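Local coordinates for protein PilX (Neisseria meningitidis, PDB 2OPE) that is a minor type IV pilin that probably takes part in bacterial aggregation and adhesion and modulates the virulence properties of the pili, at residues S10-E15 and Y49-K54; T14-I19 and V90-V95. All blocks are in the same frame, centred on the assembly; numbering follows the deposited sequence.

Contact 1 (S10-E15 and Y49-K54); sequences SQLYTE and YKMNPK
Glu15 reaches from the side of helix 10-15 to the loop that follows another helix, and its carboxylate takes the backbone N-H of Asn52: N lies 2.9 Å from Glu15 OE2. The bond is bent (147° at the hydrogen) and approaches OE2 from above the carboxylate plane, about 46° out of it. A kink at chi2 (-89°) turns CD of Glu15 aside, and the aliphatic part of the chain lies against Met51. This is the tight part of the contact: Met51 SD is 3.7 Å from Glu15 CB. The carboxylate oxygen OE1 of Glu15 also lies over the methionine side chain, 3.6 Å from Met51 CB. Deeper in, the buried Leu12 brings its CD1 to 4.0 Å from Met51 SD, the two side chains crossing obliquely. The outer side, formed by the partly exposed Tyr49 and Asn52, is looser. The Tyr49 ring presents its edge to Glu15, with OE1 in the ring plane and 3.6 Å from OH. Here a polar side chain on a helix tethers a loop at the start of the next helical turn: Asn52 is the N-cap of helix 53-56, its OD1 accepting a weak bond from Lys54 N at 2.8 Å. Its backbone N-H is thus held by Glu15 while its side chain caps. Around this junction, Leu12 and Met51 both rest on Val61 of strand 59-65, Leu12 also meets Ile55 of helix 53-56, and Ile19, further along helix 5-28, packs against both Tyr49 and Met51.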
# COMPACT_ATOMS: atom_id res chain seq x y z
N SER A 10 0.26 -2.40 12.40
CA SER A 10 -0.31 -3.71 12.14
C SER A 10 -1.68 -3.59 11.48
O SER A 10 -1.93 -4.20 10.44
CB SER A 10 -0.39 -4.57 13.39
OG SER A 10 0.92 -4.87 13.89
N GLN A 11 -2.57 -2.80 12.05
CA GLN A 11 -3.90 -2.69 11.44
C GLN A 11 -3.79 -2.15 10.02
O GLN A 11 -4.52 -2.59 9.15
CB GLN A 11 -4.84 -1.83 12.29
CG GLN A 11 -4.87 -2.26 13.75
CD GLN A 11 -5.87 -1.45 14.56
OE1 GLN A 11 -6.94 -1.06 14.06
NE2 GLN A 11 -5.53 -1.20 15.81
N LEU A 12 -2.91 -1.18 9.80
CA LEU A 12 -2.66 -0.64 8.44
C LEU A 12 -2.22 -1.80 7.54
O LEU A 12 -2.66 -1.93 6.38
CB LEU A 12 -1.58 0.44 8.47
CG LEU A 12 -1.14 1.05 7.15
CD1 LEU A 12 -2.32 1.79 6.48
CD2 LEU A 12 0.08 1.96 7.32
N TYR A 13 -1.38 -2.68 8.07
CA TYR A 13 -0.89 -3.75 7.25
C TYR A 13 -2.10 -4.58 6.79
O TYR A 13 -2.30 -4.81 5.58
CB TYR A 13 0.17 -4.60 7.97
CG TYR A 13 0.60 -5.74 7.09
CD1 TYR A 13 1.66 -5.59 6.20
CD2 TYR A 13 -0.10 -6.96 7.09
CE1 TYR A 13 2.01 -6.62 5.36
CE2 TYR A 13 0.25 -7.96 6.25
CZ TYR A 13 1.30 -7.80 5.38
OH TYR A 13 1.67 -8.84 4.54
N THR A 14 -2.92 -4.98 7.76
CA THR A 14 -4.11 -5.77 7.55
C THR A 14 -5.15 -5.09 6.65
O THR A 14 -5.83 -5.75 5.89
CB THR A 14 -4.72 -6.19 8.91
OG1 THR A 14 -3.75 -6.96 9.60
CG2 THR A 14 -6.01 -7.03 8.77
N GLU A 15 -5.26 -3.77 6.72
CA GLU A 15 -6.18 -3.06 5.84
C GLU A 15 -5.64 -3.15 4.42
O GLU A 15 -6.41 -3.29 3.45
CB GLU A 15 -6.34 -1.59 6.24
CG GLU A 15 -7.08 -1.40 7.54
CD GLU A 15 -8.57 -1.29 7.38
OE1 GLU A 15 -9.08 -1.39 6.27
OE2 GLU A 15 -9.26 -1.06 8.37
N TYR A 49 -10.91 4.37 -0.99
CA TYR A 49 -11.33 3.28 -0.11
C TYR A 49 -11.33 3.83 1.31
O TYR A 49 -10.44 4.60 1.66
CB TYR A 49 -10.36 2.09 -0.23
CG TYR A 49 -10.62 1.00 0.81
CD1 TYR A 49 -11.69 0.14 0.68
CD2 TYR A 49 -9.80 0.86 1.93
CE1 TYR A 49 -11.96 -0.82 1.62
CE2 TYR A 49 -10.06 -0.11 2.90
CZ TYR A 49 -11.14 -0.95 2.72
OH TYR A 49 -11.41 -1.93 3.63
N LYS A 50 -12.34 3.45 2.10
CA LYS A 50 -12.52 3.92 3.47
C LYS A 50 -12.09 2.86 4.51
O LYS A 50 -12.87 1.94 4.86
CB LYS A 50 -13.99 4.29 3.70
CG LYS A 50 -14.55 5.37 2.79
CD LYS A 50 -13.64 6.59 2.81
CE LYS A 50 -14.14 7.72 1.89
NZ LYS A 50 -15.38 8.37 2.49
N MET A 51 -10.87 3.00 5.03
CA MET A 51 -10.38 2.05 6.03
C MET A 51 -11.11 2.24 7.36
O MET A 51 -11.81 3.23 7.56
CB MET A 51 -8.86 2.17 6.25
CG MET A 51 -7.98 1.84 5.06
SD MET A 51 -6.19 2.03 5.47
CE MET A 51 -6.06 3.81 5.59
N ASN A 52 -10.97 1.27 8.26
CA ASN A 52 -11.39 1.46 9.63
C ASN A 52 -11.05 2.90 10.03
O ASN A 52 -9.92 3.35 9.83
CB ASN A 52 -10.67 0.46 10.54
CG ASN A 52 -11.01 0.66 12.00
OD1 ASN A 52 -11.01 1.78 12.50
ND2 ASN A 52 -11.33 -0.43 12.70
N PRO A 53 -12.02 3.63 10.56
CA PRO A 53 -11.78 5.07 10.83
C PRO A 53 -10.62 5.37 11.79
O PRO A 53 -9.90 6.37 11.59
CB PRO A 53 -13.14 5.60 11.35
CG PRO A 53 -13.97 4.38 11.67
CD PRO A 53 -13.38 3.19 10.92
N LYS A 54 -10.40 4.53 12.80
CA LYS A 54 -9.14 4.58 13.55
C LYS A 54 -7.92 4.70 12.61
O LYS A 54 -7.06 5.53 12.80
CB LYS A 54 -9.02 3.39 14.51
CG LYS A 54 -9.96 3.48 15.75
CD LYS A 54 -9.97 2.22 16.67
CE LYS A 54 -8.82 2.19 17.75
NZ LYS A 54 -9.19 2.47 19.24

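Contact 2 (T14-I19 and V90-V95); sequences TEMVGI and VWMNSV
Met16 and Met92 mark the closest backbone approach, CA to CA 8.0 Å, where helix 14-19 runs over strand 90-93 with the two axes 9.3 Å apart and inclined by 27° in the same general direction. That separation is bridged by long, unbranched side chains. Met16 extends from the helix toward the strand and carries SD to 3.6 Å from Val90 CG1; a bend at chi3 (61°) then places CE 3.8 Å from the same methyl. The two side chains slide past each other in opposite directions. Met92 answers from the strand. Its CG sits between the backbone N and the carbonyl carbon (chi1 61°), and the terminal methyl ends against the helix, with CE 3.5 Å from Met16 CB and its sulphur beside the Met16 carbonyl. The same CE lies 3.7 Å from Val17 N and 3.8 Å from Val17 CG2, Val17 crossing the methionine at about a right angle. Met92 thus closes on the base of Met16, while the end of Met16 lies on Val90, in a largely buried apolar contact with Val17 at its margin. Val90 and Met92 point to the helix, whereas the intervening Trp91 points away, as strand alternation requires, and its NE1 is bonded to Leu111 O. A long N-terminal helix laid on an antiparallel sheet is the core arrangement of the type IV pilin fold, and this contact is part of it. Strand 89-93 lies between strands 74-80 and 98-101; Leu76 of the former touches both methionines, while Tyr13, earlier on helix 5-28, continues the packing over Val90.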
# COMPACT_ATOMS: atom_id res chain seq x y z
N THR A 14 -2.92 -4.98 7.76
CA THR A 14 -4.11 -5.77 7.55
C THR A 14 -5.15 -5.09 6.65
O THR A 14 -5.83 -5.75 5.89
CB THR A 14 -4.72 -6.19 8.91
OG1 THR A 14 -3.75 -6.96 9.60
CG2 THR A 14 -6.01 -7.03 8.77
N GLU A 15 -5.26 -3.77 6.72
CA GLU A 15 -6.18 -3.06 5.84
C GLU A 15 -5.64 -3.15 4.42
O GLU A 15 -6.41 -3.29 3.45
CB GLU A 15 -6.34 -1.59 6.24
CG GLU A 15 -7.08 -1.40 7.54
CD GLU A 15 -8.57 -1.29 7.38
OE1 GLU A 15 -9.08 -1.39 6.27
OE2 GLU A 15 -9.26 -1.06 8.37
N MET A 16 -4.33 -3.06 4.28
CA MET A 16 -3.74 -2.96 2.94
C MET A 16 -3.85 -4.29 2.28
O MET A 16 -4.13 -4.32 1.10
CB MET A 16 -2.30 -2.42 2.95
CG MET A 16 -2.29 -0.96 3.33
SD MET A 16 -0.66 -0.32 3.53
CE MET A 16 0.16 -0.53 1.89
N VAL A 17 -3.68 -5.37 3.05
CA VAL A 17 -3.92 -6.72 2.52
C VAL A 17 -5.34 -6.85 1.99
O VAL A 17 -5.55 -7.34 0.91
CB VAL A 17 -3.73 -7.82 3.55
CG1 VAL A 17 -4.14 -9.15 2.93
CG2 VAL A 17 -2.30 -7.88 3.97
N GLY A 18 -6.32 -6.39 2.77
CA GLY A 18 -7.73 -6.31 2.35
C GLY A 18 -7.94 -5.55 1.05
O GLY A 18 -8.61 -6.03 0.17
N ILE A 19 -7.37 -4.36 0.95
CA ILE A 19 -7.36 -3.56 -0.28
C ILE A 19 -6.69 -4.28 -1.47
O ILE A 19 -7.23 -4.32 -2.57
CB ILE A 19 -6.72 -2.15 0.00
CG1 ILE A 19 -7.55 -1.41 1.07
CG2 ILE A 19 -6.57 -1.31 -1.26
CD1 ILE A 19 -6.84 -0.19 1.67
N VAL A 90 4.06 0.99 5.70
CA VAL A 90 3.92 -0.33 5.09
C VAL A 90 4.00 -0.15 3.58
O VAL A 90 3.57 0.91 3.06
CB VAL A 90 2.55 -0.94 5.48
CG1 VAL A 90 2.21 -2.15 4.68
CG2 VAL A 90 2.52 -1.24 6.99
N TRP A 91 4.58 -1.13 2.86
CA TRP A 91 4.29 -1.23 1.42
C TRP A 91 4.05 -2.69 1.05
O TRP A 91 4.42 -3.60 1.80
CB TRP A 91 5.36 -0.56 0.53
CG TRP A 91 6.66 -1.34 0.40
CD1 TRP A 91 7.71 -1.33 1.29
CD2 TRP A 91 7.02 -2.27 -0.65
NE1 TRP A 91 8.71 -2.19 0.84
CE2 TRP A 91 8.30 -2.79 -0.32
CE3 TRP A 91 6.37 -2.74 -1.80
CZ2 TRP A 91 8.94 -3.75 -1.13
CZ3 TRP A 91 7.01 -3.67 -2.59
CH2 TRP A 91 8.28 -4.17 -2.25
N MET A 92 3.43 -2.91 -0.10
CA MET A 92 3.27 -4.28 -0.62
C MET A 92 3.08 -4.36 -2.16
O MET A 92 2.71 -3.37 -2.83
CB MET A 92 2.16 -5.06 0.16
CG MET A 92 0.76 -4.40 0.07
SD MET A 92 -0.58 -5.14 1.04
CE MET A 92 -0.02 -5.08 2.74
N ASN A 93 3.40 -5.55 -2.67
CA ASN A 93 3.22 -6.07 -4.03
C ASN A 93 1.78 -6.41 -4.35
O ASN A 93 1.07 -6.86 -3.44
CB ASN A 93 3.94 -7.49 -4.09
CG ASN A 93 5.30 -7.36 -4.57
OD1 ASN A 93 5.58 -6.34 -5.19
ND2 ASN A 93 6.21 -8.29 -4.26
N SER A 94 1.38 -6.34 -5.63
CA SER A 94 0.17 -7.03 -6.08
C SER A 94 0.32 -8.51 -6.02
O SER A 94 -0.67 -9.21 -6.16
CB SER A 94 -0.20 -6.71 -7.52
OG SER A 94 0.93 -6.76 -8.34
N VAL A 95 1.56 -8.98 -5.90
CA VAL A 95 1.89 -10.40 -5.85
C VAL A 95 1.81 -10.95 -4.42
O VAL A 95 1.90 -12.15 -4.18
CB VAL A 95 3.31 -10.66 -6.44
CG1 VAL A 95 3.83 -11.96 -5.95
CG2 VAL A 95 3.27 -10.67 -7.97

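Overall arrangement
Contacts 1 and 2 both start from helix 5-28, sharing Thr14 and Glu15, and their centres lie about 10 Å apart. The helix is the common element: one flank meets segment 49-54, the loop between helices 35-48 and 53-56 plus the start of the latter, and another meets strand 89-93 of the antiparallel sheet. Along the chain, the loop precedes the strand. The two contacts touch, Leu12 CD2 lying 4.0 Å from Val90 CG2, so their apolar interiors are continuous. Contact 2 is buried near the chain centre, whereas contact 1 is more peripheral and partly polar. Together they illustrate how the part of a pilin's N-terminal helix present here joins sheet and loop into one globular domain.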